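Local coordinates for protein enoyl-CoA hydratase carB homologue (Streptomyces cattleya, PDB 5O34) that probably acts as a crotonase-superfamily lyase in thienamycin biosynthesis, as a homologue of the carbapenem enzyme CarB, at residues V90-V94 with A237-S241; M81-D87 with T134-K140. All blocks are in the same frame, centred on the assembly; numbering follows the deposited sequence.

Interaction 1: V90-V94 with A237-S241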
ATOM      1  N   VAL A  90      18.540 -24.014  11.102  1.00 70.04           N
ATOM      2  CA  VAL A  90      17.348 -23.615  10.345  1.00 68.68           C
ATOM      3  C   VAL A  90      17.595 -22.250   9.674  1.00 69.88           C
ATOM      4  O   VAL A  90      18.009 -21.297  10.344  1.00 69.75           O
ATOM      5  CB  VAL A  90      16.081 -23.593  11.255  1.00 72.50           C
ATOM      6  CG1 VAL A  90      14.851 -23.070  10.509  1.00 72.25           C
ATOM      7  CG2 VAL A  90      15.800 -24.971  11.846  1.00 72.18           C
ATOM      8  N   ARG A  91      17.352 -22.167   8.357  1.00 64.25           N
ATOM      9  CA  ARG A  91      17.513 -20.931   7.589  1.00 63.25           C
ATOM     10  C   ARG A  91      16.207 -20.477   6.926  1.00 64.85           C
ATOM     11  O   ARG A  91      16.051 -19.287   6.647  1.00 64.75           O
ATOM     12  CB  ARG A  91      18.672 -21.024   6.593  1.00 63.02           C
ATOM     13  CG  ARG A  91      20.016 -20.732   7.264  1.00 69.31           C
ATOM     14  CD  ARG A  91      21.232 -20.854   6.346  1.00 75.04           C
ATOM     15  NE  ARG A  91      21.297 -22.132   5.635  1.00 83.00           N
ATOM     16  CZ  ARG A  91      21.641 -23.297   6.178  1.00 98.83           C
ATOM     17  NH1 ARG A  91      21.936 -23.375   7.472  1.00 90.56           N
ATOM     18  NH2 ARG A  91      21.673 -24.396   5.440  1.00 87.61           N
ATOM     19  N   CYS A  92      15.253 -21.410   6.733  1.00 59.66           N
ATOM     20  CA  CYS A  92      13.933 -21.127   6.172  1.00 58.96           C
ATOM     21  C   CYS A  92      12.874 -22.035   6.777  1.00 60.46           C
ATOM     22  O   CYS A  92      13.152 -23.198   7.064  1.00 60.35           O
ATOM     23  CB  CYS A  92      13.936 -21.210   4.648  1.00 59.64           C
ATOM     24  SG  CYS A  92      12.544 -20.346   3.855  1.00 63.60           S
ATOM     25  N   VAL A  93      11.652 -21.498   6.954  1.00 55.05           N
ATOM     26  CA  VAL A  93      10.485 -22.198   7.513  1.00 53.79           C
ATOM     27  C   VAL A  93       9.379 -22.285   6.449  1.00 59.41           C
ATOM     28  O   VAL A  93       9.123 -21.302   5.754  1.00 59.74           O
ATOM     29  CB  VAL A  93       9.950 -21.483   8.784  1.00 56.25           C
ATOM     30  CG1 VAL A  93       8.806 -22.253   9.424  1.00 55.41           C
ATOM     31  CG2 VAL A  93      11.064 -21.214   9.796  1.00 55.93           C
ATOM     32  N   VAL A  94       8.720 -23.458   6.335  1.00 56.33           N
ATOM     33  CA  VAL A  94       7.603 -23.677   5.425  1.00 55.68           C
ATOM     34  C   VAL A  94       6.398 -24.119   6.255  1.00 61.09           C
ATOM     35  O   VAL A  94       6.432 -25.187   6.866  1.00 60.44           O
ATOM     36  CB  VAL A  94       7.921 -24.679   4.269  1.00 59.06           C
ATOM     37  CG1 VAL A  94       6.703 -24.905   3.365  1.00 58.38           C
ATOM     38  CG2 VAL A  94       9.113 -24.213   3.442  1.00 58.89           C
ATOM     39  N   ALA A 237      12.226 -22.611  -0.670  1.00 53.54           N
ATOM     40  CA  ALA A 237      12.845 -22.714   0.663  1.00 53.80           C
ATOM     41  C   ALA A 237      14.347 -23.000   0.542  1.00 59.31           C
ATOM     42  O   ALA A 237      15.143 -22.401   1.265  1.00 59.05           O
ATOM     43  CB  ALA A 237      12.165 -23.796   1.474  1.00 54.51           C
ATOM     44  N   ARG A 238      14.726 -23.862  -0.427  1.00 58.27           N
ATOM     45  CA  ARG A 238      16.103 -24.232  -0.755  1.00 58.81           C
ATOM     46  C   ARG A 238      16.889 -23.007  -1.248  1.00 61.93           C
ATOM     47  O   ARG A 238      18.017 -22.794  -0.797  1.00 61.91           O
ATOM     48  CB  ARG A 238      16.112 -25.354  -1.808  1.00 60.85           C
ATOM     49  CG  ARG A 238      17.075 -26.487  -1.493  1.00 72.73           C
ATOM     50  CD  ARG A 238      16.733 -27.755  -2.255  1.00 79.66           C
ATOM     51  NE  ARG A 238      15.639 -28.508  -1.636  1.00 82.87           N
ATOM     52  CZ  ARG A 238      14.553 -28.930  -2.281  1.00 87.38           C
ATOM     53  NH1 ARG A 238      14.394 -28.664  -3.575  1.00 66.59           N
ATOM     54  NH2 ARG A 238      13.621 -29.618  -1.640  1.00 72.38           N
ATOM     55  N   THR A 239      16.282 -22.183  -2.141  1.00 57.69           N
ATOM     56  CA  THR A 239      16.894 -20.944  -2.654  1.00 56.77           C
ATOM     57  C   THR A 239      17.166 -19.953  -1.494  1.00 59.79           C
ATOM     58  O   THR A 239      18.288 -19.447  -1.372  1.00 58.50           O
ATOM     59  CB  THR A 239      16.021 -20.333  -3.769  1.00 60.81           C
ATOM     60  OG1 THR A 239      15.881 -21.274  -4.841  1.00 60.26           O
ATOM     61  CG2 THR A 239      16.588 -19.012  -4.307  1.00 56.14           C
ATOM     62  N   ILE A 240      16.141 -19.712  -0.635  1.00 56.17           N
ATOM     63  CA  ILE A 240      16.250 -18.817   0.528  1.00 55.84           C
ATOM     64  C   ILE A 240      17.331 -19.332   1.475  1.00 59.86           C
ATOM     65  O   ILE A 240      18.200 -18.558   1.880  1.00 59.51           O
ATOM     66  CB  ILE A 240      14.894 -18.554   1.250  1.00 58.33           C
ATOM     67  CG1 ILE A 240      13.824 -18.000   0.267  1.00 58.58           C
ATOM     68  CG2 ILE A 240      15.105 -17.597   2.427  1.00 57.82           C
ATOM     69  CD1 ILE A 240      12.375 -17.978   0.782  1.00 63.35           C
ATOM     70  N   SER A 241      17.318 -20.658   1.755  1.00 57.10           N
ATOM     71  CA  SER A 241      18.302 -21.325   2.613  1.00 57.18           C
ATOM     72  C   SER A 241      19.743 -21.189   2.108  1.00 60.46           C
ATOM     73  O   SER A 241      20.662 -21.127   2.919  1.00 61.33           O
ATOM     74  CB  SER A 241      17.944 -22.790   2.801  1.00 62.27           C
ATOM     75  OG  SER A 241      18.572 -23.284   3.969  1.00 78.41           O
TER
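Polar contact between the two segments centres on Arg-91 and Ser-241. Arg-91 NE donates to the backbone oxygen Ser-241 O at 3.0 Å, with an N-H...O angle of 151°. The acceptor lies almost exactly in the guanidinium plane, at the edge of the group, whereas NE stands somewhat tilted from the plane of the carbonyl it meets. The chain is bent at chi3, which turns NE back to that oxygen. Ser-241 OG sits beside the same side chain, 3.5 Å from Arg-91 CB, but its hydroxyl is hydrogen-bonded to Asp-53 O, in the turn leading into strand 55-59. Helix 229-242 is thus tied near its end to the two loops that lead into the neighbouring strands 55-59 and 92-96.

The apolar part begins one residue further on. Cys-92 swings SG anti to its backbone N (chi1 -160°), which lays the sulfur against Ile-240: SG is 3.9 Å from Ile-240 CD1 and equally close to Ile-240 CB, so the thiol touches both the root and the end of that side chain. Cys-92 CB approaches Ala-237 O at 3.8 Å; this carbonyl already accepts the helical bond from Ser-241 N. Val-94 reaches the helix through one branch, CG2, whose methyl meets the methyl of Ala-237 at 3.7 Å. Ile-55 and Ile-143, on the strands flanking 92-96, extend the apolar layer, and Leu-204 of a second subunit packs on Ile-240.

Strand 92-94 and helix segment 237-241 run nearly antiparallel (163°), their axes 8.3 Å apart at closest approach. Cys-92 faces the helix, while Val-93, the next residue of the strand, turns away from it. Such a helix laid along a central strand is a helix-on-sheet layer of the crotonase fold.

Interaction 2: M81-D87 with T134-K140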
ATOM      1  N   MET A  81       7.686 -21.401  16.499  1.00 57.48           N
ATOM      2  CA  MET A  81       8.290 -20.268  15.794  1.00 56.86           C
ATOM      3  C   MET A  81       9.497 -19.736  16.551  1.00 59.63           C
ATOM      4  O   MET A  81      10.518 -19.438  15.929  1.00 58.37           O
ATOM      5  CB  MET A  81       7.268 -19.146  15.528  1.00 59.31           C
ATOM      6  CG  MET A  81       6.195 -19.500  14.495  1.00 63.05           C
ATOM      7  SD  MET A  81       6.742 -20.370  12.994  1.00 67.52           S
ATOM      8  CE  MET A  81       7.619 -19.139  12.212  1.00 63.72           C
ATOM      9  N   ARG A  82       9.401 -19.678  17.898  1.00 58.47           N
ATOM     10  CA  ARG A  82      10.510 -19.235  18.750  1.00 59.38           C
ATOM     11  C   ARG A  82      11.642 -20.267  18.834  1.00 63.63           C
ATOM     12  O   ARG A  82      12.816 -19.878  18.837  1.00 62.72           O
ATOM     13  CB  ARG A  82      10.025 -18.800  20.130  1.00 61.70           C
ATOM     14  CG  ARG A  82       9.463 -17.372  20.114  1.00 76.78           C
ATOM     15  CD  ARG A  82       8.962 -16.919  21.472  1.00 91.25           C
ATOM     16  NE  ARG A  82       8.058 -17.899  22.079  1.00103.22           N
ATOM     17  CZ  ARG A  82       6.900 -17.605  22.658  1.00117.71           C
ATOM     18  NH1 ARG A  82       6.477 -16.345  22.712  1.00107.10           N
ATOM     19  NH2 ARG A  82       6.148 -18.566  23.177  1.00101.21           N
ATOM     20  N   GLU A  83      11.300 -21.572  18.829  1.00 61.31           N
ATOM     21  CA  GLU A  83      12.286 -22.663  18.821  1.00 61.78           C
ATOM     22  C   GLU A  83      13.058 -22.636  17.498  1.00 65.00           C
ATOM     23  O   GLU A  83      14.288 -22.757  17.493  1.00 64.46           O
ATOM     24  CB  GLU A  83      11.601 -24.028  19.008  1.00 63.73           C
ATOM     25  CG  GLU A  83      11.107 -24.291  20.423  1.00 78.07           C
ATOM     26  CD  GLU A  83      10.263 -25.543  20.594  1.00107.74           C
ATOM     27  OE1 GLU A  83       9.102 -25.423  21.051  1.00 99.27           O
ATOM     28  OE2 GLU A  83      10.770 -26.650  20.298  1.00111.16           O
ATOM     29  N   LEU A  84      12.334 -22.418  16.381  1.00 61.47           N
ATOM     30  CA  LEU A  84      12.909 -22.340  15.034  1.00 61.09           C
ATOM     31  C   LEU A  84      13.824 -21.125  14.841  1.00 64.69           C
ATOM     32  O   LEU A  84      14.830 -21.236  14.144  1.00 63.58           O
ATOM     33  CB  LEU A  84      11.819 -22.405  13.947  1.00 61.15           C
ATOM     34  CG  LEU A  84      10.975 -23.693  13.883  1.00 65.70           C
ATOM     35  CD1 LEU A  84       9.901 -23.590  12.825  1.00 65.72           C
ATOM     36  CD2 LEU A  84      11.834 -24.932  13.645  1.00 67.33           C
ATOM     37  N   ASP A  85      13.506 -19.984  15.481  1.00 63.34           N
ATOM     38  CA  ASP A  85      14.359 -18.792  15.401  1.00 64.43           C
ATOM     39  C   ASP A  85      15.669 -18.990  16.178  1.00 70.75           C
ATOM     40  O   ASP A  85      16.692 -18.406  15.812  1.00 69.62           O
ATOM     41  CB  ASP A  85      13.626 -17.529  15.887  1.00 66.25           C
ATOM     42  CG  ASP A  85      14.286 -16.227  15.458  1.00 76.54           C
ATOM     43  OD1 ASP A  85      14.281 -15.263  16.260  1.00 79.12           O
ATOM     44  OD2 ASP A  85      14.813 -16.171  14.319  1.00 79.26           O
ATOM     45  N   ALA A  86      15.629 -19.832  17.234  1.00 69.88           N
ATOM     46  CA  ALA A  86      16.777 -20.147  18.086  1.00 70.30           C
ATOM     47  C   ALA A  86      17.771 -21.112  17.418  1.00 74.71           C
ATOM     48  O   ALA A  86      18.976 -20.912  17.550  1.00 74.86           O
ATOM     49  CB  ALA A  86      16.303 -20.706  19.420  1.00 70.98           C
ATOM     50  N   ASP A  87      17.271 -22.142  16.700  1.00 71.34           N
ATOM     51  CA  ASP A  87      18.094 -23.150  16.019  1.00 71.06           C
ATOM     52  C   ASP A  87      18.837 -22.574  14.804  1.00 76.42           C
ATOM     53  O   ASP A  87      18.211 -22.282  13.783  1.00 75.58           O
ATOM     54  CB  ASP A  87      17.233 -24.371  15.626  1.00 72.61           C
ATOM     55  CG  ASP A  87      17.977 -25.618  15.150  1.00 85.82           C
ATOM     56  OD1 ASP A  87      19.166 -25.501  14.766  1.00 86.86           O
ATOM     57  OD2 ASP A  87      17.356 -26.707  15.127  1.00 91.74           O
ATOM     58  N   THR A 134       4.964 -12.995  16.730  1.00 50.75           N
ATOM     59  CA  THR A 134       6.153 -13.865  16.669  1.00 50.67           C
ATOM     60  C   THR A 134       6.443 -14.286  15.204  1.00 53.74           C
ATOM     61  O   THR A 134       7.571 -14.088  14.746  1.00 54.12           O
ATOM     62  CB  THR A 134       6.094 -15.036  17.692  1.00 64.28           C
ATOM     63  OG1 THR A 134       7.379 -15.649  17.786  1.00 68.23           O
ATOM     64  CG2 THR A 134       5.090 -16.109  17.326  1.00 66.93           C
ATOM     65  N   VAL A 135       5.426 -14.781  14.459  1.00 49.48           N
ATOM     66  CA  VAL A 135       5.565 -15.189  13.050  1.00 49.16           C
ATOM     67  C   VAL A 135       6.213 -14.057  12.218  1.00 53.60           C
ATOM     68  O   VAL A 135       7.089 -14.330  11.399  1.00 53.62           O
ATOM     69  CB  VAL A 135       4.217 -15.673  12.443  1.00 52.73           C
ATOM     70  CG1 VAL A 135       4.336 -15.950  10.940  1.00 52.36           C
ATOM     71  CG2 VAL A 135       3.708 -16.917  13.166  1.00 52.29           C
ATOM     72  N   ALA A 136       5.811 -12.797  12.477  1.00 49.21           N
ATOM     73  CA  ALA A 136       6.319 -11.601  11.803  1.00 48.57           C
ATOM     74  C   ALA A 136       7.626 -11.048  12.398  1.00 52.48           C
ATOM     75  O   ALA A 136       8.381 -10.392  11.674  1.00 50.71           O
ATOM     76  CB  ALA A 136       5.250 -10.519  11.802  1.00 49.16           C
ATOM     77  N   ALA A 137       7.906 -11.305  13.698  1.00 50.09           N
ATOM     78  CA  ALA A 137       9.124 -10.767  14.337  1.00 50.20           C
ATOM     79  C   ALA A 137      10.361 -11.691  14.317  1.00 54.65           C
ATOM     80  O   ALA A 137      11.461 -11.181  14.534  1.00 54.92           O
ATOM     81  CB  ALA A 137       8.841 -10.309  15.759  1.00 50.66           C
ATOM     82  N   ILE A 138      10.212 -13.009  14.046  1.00 51.29           N
ATOM     83  CA  ILE A 138      11.374 -13.926  14.001  1.00 51.91           C
ATOM     84  C   ILE A 138      12.334 -13.543  12.858  1.00 57.82           C
ATOM     85  O   ILE A 138      11.905 -12.920  11.884  1.00 58.56           O
ATOM     86  CB  ILE A 138      11.022 -15.452  14.005  1.00 55.25           C
ATOM     87  CG1 ILE A 138      10.220 -15.901  12.752  1.00 56.18           C
ATOM     88  CG2 ILE A 138      10.313 -15.874  15.305  1.00 55.40           C
ATOM     89  CD1 ILE A 138      10.609 -17.331  12.269  1.00 63.83           C
ATOM     90  N   SER A 139      13.631 -13.857  13.004  1.00 54.16           N
ATOM     91  CA  SER A 139      14.647 -13.501  12.012  1.00 54.03           C
ATOM     92  C   SER A 139      14.646 -14.396  10.747  1.00 56.84           C
ATOM     93  O   SER A 139      15.246 -14.018   9.739  1.00 55.51           O
ATOM     94  CB  SER A 139      16.032 -13.460  12.655  1.00 58.20           C
ATOM     95  OG  SER A 139      16.576 -14.762  12.806  1.00 68.38           O
ATOM     96  N   LYS A 140      13.975 -15.561  10.807  1.00 53.16           N
ATOM     97  CA  LYS A 140      13.905 -16.524   9.702  1.00 53.12           C
ATOM     98  C   LYS A 140      12.717 -16.258   8.762  1.00 55.83           C
ATOM     99  O   LYS A 140      11.596 -16.078   9.255  1.00 55.17           O
ATOM    100  CB  LYS A 140      13.793 -17.979  10.241  1.00 55.72           C
ATOM    101  CG  LYS A 140      14.658 -18.328  11.462  1.00 62.40           C
ATOM    102  CD  LYS A 140      16.137 -18.451  11.113  1.00 67.08           C
ATOM    103  CE  LYS A 140      17.001 -18.518  12.343  1.00 66.24           C
ATOM    104  NZ  LYS A 140      17.261 -19.919  12.730  1.00 72.54           N
TER
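Met-81 packs tightly against the end of helix 120-137. Its chain, bent at chi2 and chi3, places CG 3.8 Å from Val-135 CG2 and carries CE to Ile-138 CD1 at 3.5 Å, the Met and Ile side chains crossing at about a right angle. Ile-138 CG2 also lies against Asp-85 CB, the two side chains sliding past each other in opposite directions.

The other flank is looser: exposed Arg-82 merely lays CG by Thr-134 OG1, at 3.6 Å.

Polar bonds gather where the two helices end. Asp-85 OD2 accepts twice from Ser-139: OG reaches its syn lone pair at 2.7 Å, while the backbone N, at 2.9 Å, comes from above the carboxylate, 51° out of its plane. With CG anti to its backbone N (chi1 -163°), Asp-85 turns this oxygen to the turn after 134-137. Lys-140 NZ donates to Leu-84 O at 3.1 Å, in the carbonyl plane, and is also bonded to Val-90 O. The bonds named for this ammonium group thus go to main-chain oxygens; its NZ stays 4.8 Å from Asp-85 OD2, implying charge attraction, probably, without a salt bridge.

In the fold
Interactions 1 and 2 lie with centres 13 Å apart, on opposite sides of strand 92-96 of the six-stranded mixed sheet. Their segments alternate along the chain: helix 71-86 gives the first part of interaction 2, strand 92-96 follows into interaction 1, helix 120-137 with its exit turn returns to interaction 2, and helix 229-242 closes interaction 1. The two meet directly, since Val-90 O lies 2.9 Å from Lys-140 NZ and Val-93 CG1 lies 3.8 Å from Leu-84 CD1. Together they place helices on both faces of the sheet at strand 92-96, which interaction 1 includes and interaction 2 packs against, linking early and late parts of the crotonase-like chain.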